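Local coordinates for plantazolicin methyltransferase BamL (Bacillus amyloliquefaciens subsp. plantarum, PDB 5DLY), which probably transfers methyl groups from S-adenosylmethionine to the amino terminus of desmethylplantazolicin, a step in making the antibiotic plantazolicin, at residues W19-D33 against T172-Q185. Residues are numbered along the deposited sequence; the frame is centred on the assembly and turned at random.
Sequences WFSHPEKSKVSFRYD and TAQSREEEAYLKDQ. With 5D7 (prop-2-en-1-yl 2-[(1S)-1-amino-4-carbamimidamidobutyl]-1,3-thiazole-4-carboxylate), chain B; SAH (S-adenosyl-L-homocysteine), chain C.
The Y181 ring has S29 CA over one face and Q185 CG over the other, with W19 CG and Y32 CD1 at its edge. Its CB in turn lies over the six-membered ring of W19, a CH-pi contact 3.7 Å from the centroid and 7° off the normal, while K25 CD covers the opposite face of the indole. Y32 receives the edge of Y181 in an offset edge-to-face pair with planes at 65°, and L182 CD2 comes over a face of the Y32 ring, 3.9 Å from its centroid. Y181 is a knob in a hole formed by S29, W19, D33 and Y32; CG anti to the backbone N (chi1 167°) points the ring there.

Polar ends fix the rings. W19 NE1 gives an almost straight bond of 2.9 Å to the anti lone pair of D184 OD2, in the indole plane; Q15 and R187 also hold this carboxylate. Y181 OH donates to D33 OD1 at 2.7 Å, on the syn side, and Y32 OH meets T172 OG1 at 2.7 Å. One turn before Y32, V28 CG1 packs against the backbone of E177 and E178. S175, at the N-cap, accepts from E178 N with its OG, and one water joins V28 O, R31 NH1 and E178 OE2.

The axes of segments 23-33 and 176-185 cross nearly perpendicularly, 9.7 Å apart at their closest. Y32 and Y181 of the aromatic cluster, with D33, L182 and Q185, line the site of the substrate analogue 5D7, Y181 OH lying 3.0 Å from its thiazole S5; F20 reaches both 5D7 and SAH. The arrangement is consistent with an N-terminal helical cover packed over the ligand site of a Rossmann-like methyltransferase.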
# COMPACT_ATOMS: atom_id res chain seq x y z
N TRP A 19 -6.41 -16.31 -0.59
CA TRP A 19 -7.28 -15.63 -1.54
C TRP A 19 -6.56 -15.04 -2.76
O TRP A 19 -7.20 -14.55 -3.69
CB TRP A 19 -8.12 -14.57 -0.80
CG TRP A 19 -9.09 -15.21 0.14
CD1 TRP A 19 -8.89 -15.52 1.45
CD2 TRP A 19 -10.42 -15.66 -0.19
NE1 TRP A 19 -10.02 -16.13 1.97
CE2 TRP A 19 -10.97 -16.22 0.98
CE3 TRP A 19 -11.19 -15.62 -1.36
CZ2 TRP A 19 -12.27 -16.75 1.02
CZ3 TRP A 19 -12.48 -16.16 -1.32
CH2 TRP A 19 -13.00 -16.71 -0.14
N PHE A 20 -5.23 -15.13 -2.78
CA PHE A 20 -4.43 -14.64 -3.89
C PHE A 20 -3.57 -15.73 -4.53
O PHE A 20 -2.94 -15.48 -5.56
CB PHE A 20 -3.60 -13.43 -3.45
CG PHE A 20 -4.46 -12.30 -2.98
CD1 PHE A 20 -5.03 -11.43 -3.90
CD2 PHE A 20 -4.77 -12.16 -1.63
CE1 PHE A 20 -5.87 -10.41 -3.49
CE2 PHE A 20 -5.61 -11.14 -1.21
CZ PHE A 20 -6.16 -10.27 -2.14
N SER A 21 -3.60 -16.92 -3.95
CA SER A 21 -2.77 -18.04 -4.42
C SER A 21 -3.57 -19.27 -4.86
O SER A 21 -3.00 -20.22 -5.41
CB SER A 21 -1.75 -18.43 -3.34
OG SER A 21 -2.39 -18.91 -2.17
N HIS A 22 -4.88 -19.26 -4.62
CA HIS A 22 -5.76 -20.35 -5.03
C HIS A 22 -6.59 -19.93 -6.24
O HIS A 22 -7.12 -18.81 -6.26
CB HIS A 22 -6.66 -20.78 -3.87
CG HIS A 22 -5.98 -21.64 -2.86
ND1 HIS A 22 -5.09 -21.14 -1.92
CD2 HIS A 22 -6.04 -22.98 -2.63
CE1 HIS A 22 -4.64 -22.13 -1.17
NE2 HIS A 22 -5.20 -23.25 -1.58
N PRO A 23 -6.71 -20.80 -7.25
CA PRO A 23 -7.33 -20.43 -8.53
C PRO A 23 -8.75 -19.88 -8.39
O PRO A 23 -9.06 -18.83 -8.95
CB PRO A 23 -7.33 -21.74 -9.33
CG PRO A 23 -7.13 -22.82 -8.32
CD PRO A 23 -6.26 -22.21 -7.27
N GLU A 24 -9.59 -20.60 -7.65
CA GLU A 24 -10.99 -20.22 -7.47
C GLU A 24 -11.14 -18.98 -6.58
O GLU A 24 -11.88 -18.05 -6.91
CB GLU A 24 -11.83 -21.40 -6.95
CG GLU A 24 -11.58 -21.84 -5.51
CD GLU A 24 -10.17 -22.37 -5.24
OE1 GLU A 24 -9.61 -23.10 -6.10
OE2 GLU A 24 -9.62 -22.06 -4.16
N LYS A 25 -10.40 -18.97 -5.47
CA LYS A 25 -10.42 -17.84 -4.53
C LYS A 25 -9.95 -16.54 -5.17
O LYS A 25 -10.51 -15.47 -4.91
CB LYS A 25 -9.57 -18.16 -3.30
CG LYS A 25 -10.23 -19.06 -2.28
CD LYS A 25 -9.37 -19.18 -1.03
CE LYS A 25 -10.08 -19.93 0.07
NZ LYS A 25 -9.16 -20.27 1.19
N SER A 26 -8.93 -16.64 -6.03
CA SER A 26 -8.39 -15.47 -6.72
C SER A 26 -9.40 -14.77 -7.62
O SER A 26 -9.32 -13.56 -7.82
CB SER A 26 -7.13 -15.83 -7.51
OG SER A 26 -6.09 -16.19 -6.62
N LYS A 27 -10.36 -15.53 -8.16
CA LYS A 27 -11.44 -14.93 -8.93
C LYS A 27 -12.32 -14.03 -8.05
O LYS A 27 -12.75 -12.96 -8.49
CB LYS A 27 -12.28 -16.01 -9.63
CG LYS A 27 -11.52 -16.75 -10.72
CD LYS A 27 -12.35 -17.89 -11.31
CE LYS A 27 -11.55 -18.63 -12.37
NZ LYS A 27 -12.34 -19.71 -13.02
N VAL A 28 -12.57 -14.48 -6.82
CA VAL A 28 -13.40 -13.73 -5.86
C VAL A 28 -12.69 -12.45 -5.42
O VAL A 28 -13.29 -11.36 -5.46
CB VAL A 28 -13.75 -14.58 -4.62
CG1 VAL A 28 -14.55 -13.77 -3.61
CG2 VAL A 28 -14.51 -15.85 -5.03
N SER A 29 -11.43 -12.57 -5.03
CA SER A 29 -10.66 -11.41 -4.58
C SER A 29 -10.45 -10.37 -5.68
O SER A 29 -10.61 -9.17 -5.44
CB SER A 29 -9.33 -11.84 -3.95
OG SER A 29 -8.51 -12.51 -4.88
N PHE A 30 -10.15 -10.81 -6.91
CA PHE A 30 -9.99 -9.88 -8.03
C PHE A 30 -11.26 -9.08 -8.29
O PHE A 30 -11.21 -7.86 -8.41
CB PHE A 30 -9.54 -10.61 -9.30
CG PHE A 30 -9.23 -9.69 -10.45
CD1 PHE A 30 -8.02 -8.98 -10.50
CD2 PHE A 30 -10.14 -9.51 -11.50
CE1 PHE A 30 -7.74 -8.13 -11.55
CE2 PHE A 30 -9.86 -8.66 -12.56
CZ PHE A 30 -8.65 -7.98 -12.59
N ARG A 31 -12.39 -9.78 -8.38
CA ARG A 31 -13.68 -9.13 -8.61
C ARG A 31 -14.01 -8.09 -7.54
O ARG A 31 -14.37 -6.96 -7.86
CB ARG A 31 -14.79 -10.18 -8.68
CG ARG A 31 -16.11 -9.66 -9.23
CD ARG A 31 -17.23 -10.67 -9.08
NE ARG A 31 -17.06 -11.85 -9.93
CZ ARG A 31 -16.73 -13.07 -9.50
NH1 ARG A 31 -16.54 -13.30 -8.20
NH2 ARG A 31 -16.61 -14.06 -10.36
N TYR A 32 -13.88 -8.48 -6.27
CA TYR A 32 -14.13 -7.55 -5.18
C TYR A 32 -13.17 -6.36 -5.26
O TYR A 32 -13.61 -5.20 -5.20
CB TYR A 32 -14.01 -8.23 -3.80
CG TYR A 32 -14.25 -7.23 -2.68
CD1 TYR A 32 -13.20 -6.44 -2.20
CD2 TYR A 32 -15.53 -7.04 -2.15
CE1 TYR A 32 -13.42 -5.50 -1.21
CE2 TYR A 32 -15.75 -6.10 -1.15
CZ TYR A 32 -14.69 -5.32 -0.69
OH TYR A 32 -14.87 -4.38 0.30
N ASP A 33 -11.88 -6.64 -5.40
CA ASP A 33 -10.85 -5.60 -5.35
C ASP A 33 -11.01 -4.58 -6.46
O ASP A 33 -10.88 -3.37 -6.23
CB ASP A 33 -9.45 -6.21 -5.39
CG ASP A 33 -9.10 -6.99 -4.13
OD1 ASP A 33 -9.90 -7.00 -3.17
OD2 ASP A 33 -8.01 -7.61 -4.13
N THR A 172 -19.85 -4.17 2.08
CA THR A 172 -19.66 -4.14 0.63
C THR A 172 -19.58 -5.53 -0.02
O THR A 172 -19.49 -5.64 -1.24
CB THR A 172 -18.41 -3.33 0.25
OG1 THR A 172 -17.33 -3.73 1.10
CG2 THR A 172 -18.68 -1.84 0.43
N ALA A 173 -19.61 -6.58 0.80
CA ALA A 173 -19.67 -7.94 0.28
C ALA A 173 -21.03 -8.15 -0.38
O ALA A 173 -22.05 -7.71 0.14
CB ALA A 173 -19.44 -8.95 1.39
N GLN A 174 -21.04 -8.82 -1.53
CA GLN A 174 -22.27 -9.03 -2.30
C GLN A 174 -22.59 -10.52 -2.45
O GLN A 174 -23.59 -10.89 -3.06
CB GLN A 174 -22.17 -8.36 -3.68
CG GLN A 174 -21.96 -6.85 -3.63
CD GLN A 174 -21.95 -6.19 -5.00
OE1 GLN A 174 -21.91 -6.86 -6.04
NE2 GLN A 174 -21.98 -4.86 -5.02
N SER A 175 -21.74 -11.36 -1.87
CA SER A 175 -21.92 -12.81 -1.91
C SER A 175 -21.31 -13.46 -0.67
O SER A 175 -20.53 -12.84 0.05
CB SER A 175 -21.27 -13.39 -3.17
OG SER A 175 -19.86 -13.32 -3.09
N ARG A 176 -21.67 -14.72 -0.42
CA ARG A 176 -21.11 -15.45 0.71
C ARG A 176 -19.60 -15.63 0.55
O ARG A 176 -18.87 -15.59 1.54
CB ARG A 176 -21.82 -16.80 0.88
CG ARG A 176 -21.43 -17.61 2.10
CD ARG A 176 -21.78 -19.08 1.93
NE ARG A 176 -20.91 -19.76 0.96
CZ ARG A 176 -21.08 -19.74 -0.36
NH1 ARG A 176 -22.09 -19.06 -0.91
NH2 ARG A 176 -20.24 -20.38 -1.15
N GLU A 177 -19.14 -15.80 -0.69
CA GLU A 177 -17.70 -15.91 -0.97
C GLU A 177 -16.96 -14.61 -0.64
O GLU A 177 -15.92 -14.64 0.02
CB GLU A 177 -17.45 -16.34 -2.42
CG GLU A 177 -17.92 -17.75 -2.77
CD GLU A 177 -19.37 -17.82 -3.20
OE1 GLU A 177 -20.07 -16.78 -3.24
OE2 GLU A 177 -19.83 -18.94 -3.52
N GLU A 178 -17.50 -13.47 -1.08
CA GLU A 178 -16.93 -12.16 -0.71
C GLU A 178 -16.93 -11.91 0.80
O GLU A 178 -15.99 -11.34 1.35
CB GLU A 178 -17.64 -11.02 -1.45
CG GLU A 178 -17.28 -10.96 -2.92
CD GLU A 178 -17.92 -9.79 -3.66
OE1 GLU A 178 -18.64 -8.97 -3.05
OE2 GLU A 178 -17.70 -9.70 -4.88
N GLU A 179 -18.00 -12.33 1.47
CA GLU A 179 -18.06 -12.22 2.93
C GLU A 179 -16.94 -13.02 3.60
O GLU A 179 -16.26 -12.51 4.48
CB GLU A 179 -19.44 -12.68 3.44
CG GLU A 179 -19.56 -12.69 4.96
CD GLU A 179 -20.91 -13.19 5.43
OE1 GLU A 179 -21.17 -14.40 5.32
OE2 GLU A 179 -21.71 -12.37 5.92
N ALA A 180 -16.75 -14.27 3.16
CA ALA A 180 -15.68 -15.13 3.65
C ALA A 180 -14.30 -14.52 3.39
O ALA A 180 -13.45 -14.51 4.27
CB ALA A 180 -15.78 -16.51 3.02
N TYR A 181 -14.13 -14.02 2.18
CA TYR A 181 -12.92 -13.30 1.77
C TYR A 181 -12.61 -12.14 2.72
O TYR A 181 -11.52 -12.07 3.28
CB TYR A 181 -13.10 -12.81 0.33
CG TYR A 181 -12.09 -11.81 -0.15
CD1 TYR A 181 -10.72 -12.12 -0.19
CD2 TYR A 181 -12.49 -10.55 -0.59
CE1 TYR A 181 -9.80 -11.20 -0.65
CE2 TYR A 181 -11.57 -9.61 -1.04
CZ TYR A 181 -10.23 -9.95 -1.06
OH TYR A 181 -9.31 -9.03 -1.52
N LEU A 182 -13.58 -11.26 2.91
CA LEU A 182 -13.36 -10.07 3.74
C LEU A 182 -13.09 -10.42 5.21
O LEU A 182 -12.24 -9.80 5.84
CB LEU A 182 -14.52 -9.08 3.62
CG LEU A 182 -14.66 -8.39 2.26
CD1 LEU A 182 -15.87 -7.46 2.29
CD2 LEU A 182 -13.40 -7.64 1.85
N LYS A 183 -13.82 -11.41 5.74
CA LYS A 183 -13.56 -11.86 7.11
C LYS A 183 -12.11 -12.29 7.27
O LYS A 183 -11.43 -11.87 8.22
CB LYS A 183 -14.50 -13.01 7.51
CG LYS A 183 -15.92 -12.61 7.86
CD LYS A 183 -16.66 -13.82 8.40
CE LYS A 183 -18.17 -13.65 8.33
NZ LYS A 183 -18.84 -14.98 8.44
N ASP A 184 -11.62 -13.13 6.36
CA ASP A 184 -10.22 -13.55 6.37
C ASP A 184 -9.25 -12.37 6.22
O ASP A 184 -8.23 -12.32 6.91
CB ASP A 184 -9.94 -14.59 5.28
CG ASP A 184 -10.44 -15.98 5.64
OD1 ASP A 184 -10.84 -16.22 6.81
OD2 ASP A 184 -10.39 -16.84 4.75
N GLN A 185 -9.58 -11.42 5.35
CA GLN A 185 -8.71 -10.25 5.15
C GLN A 185 -8.61 -9.39 6.41
O GLN A 185 -7.51 -9.01 6.82
CB GLN A 185 -9.15 -9.41 3.94
CG GLN A 185 -9.11 -10.11 2.59
CD GLN A 185 -7.83 -10.91 2.36
OE1 GLN A 185 -7.86 -12.11 2.08
NE2 GLN A 185 -6.70 -10.25 2.51
O9 5D7 B . -9.26 -1.97 0.66
C6 5D7 B . -10.06 -2.88 0.86
O7 5D7 B . -11.39 -2.60 1.33
C8 5D7 B . -11.81 -1.28 1.69
C2 5D7 B . -9.70 -4.29 0.62
N3 5D7 B . -8.55 -4.65 -0.02
C4 5D7 B . -8.37 -5.97 -0.17
S5 5D7 B . -9.73 -6.80 0.49
C1 5D7 B . -10.53 -5.36 0.99
CA 5D7 B . -7.26 -6.72 -0.81
N 5D7 B . -6.41 -5.75 -1.49
CB 5D7 B . -6.46 -7.53 0.21
CG 5D7 B . -6.14 -6.83 1.53
CD 5D7 B . -4.83 -7.37 2.08
NE 5D7 B . -4.59 -6.80 3.40
CZ 5D7 B . -5.01 -7.25 4.59
NH2 5D7 B . -4.71 -6.62 5.64
NH1 5D7 B . -5.68 -8.32 4.67
C3 5D7 B . -13.23 -1.35 2.19
C5 5D7 B . -14.07 -0.36 1.98
N SAH C . -0.99 -3.39 -4.32
CA SAH C . -2.23 -4.01 -4.89
CB SAH C . -2.68 -5.17 -4.01
CG SAH C . -3.14 -6.35 -4.87
SD SAH C . -3.91 -7.63 -3.90
C SAH C . -3.33 -2.99 -4.97
O SAH C . -3.11 -1.80 -4.77
OXT SAH C . -4.49 -3.32 -5.23
C5' SAH C . -2.58 -8.22 -2.90
C4' SAH C . -1.35 -8.63 -3.71
O4' SAH C . -0.26 -8.89 -2.82
C3' SAH C . -1.57 -9.93 -4.49
O3' SAH C . -1.33 -9.71 -5.89
C2' SAH C . -0.59 -10.92 -3.87
O2' SAH C . -0.05 -11.88 -4.77
C1' SAH C . 0.48 -9.98 -3.35
N9 SAH C . 1.36 -10.55 -2.30
C8 SAH C . 0.97 -11.21 -1.18
N7 SAH C . 2.04 -11.58 -0.45
C5 SAH C . 3.14 -11.13 -1.09
C6 SAH C . 4.59 -11.19 -0.85
N6 SAH C . 5.04 -11.80 0.27
N1 SAH C . 5.41 -10.61 -1.76
C2 SAH C . 4.92 -10.01 -2.86
N3 SAH C . 3.60 -9.91 -3.15
C4 SAH C . 2.68 -10.46 -2.31
O HOH W 1 -16.15 -11.54 -6.00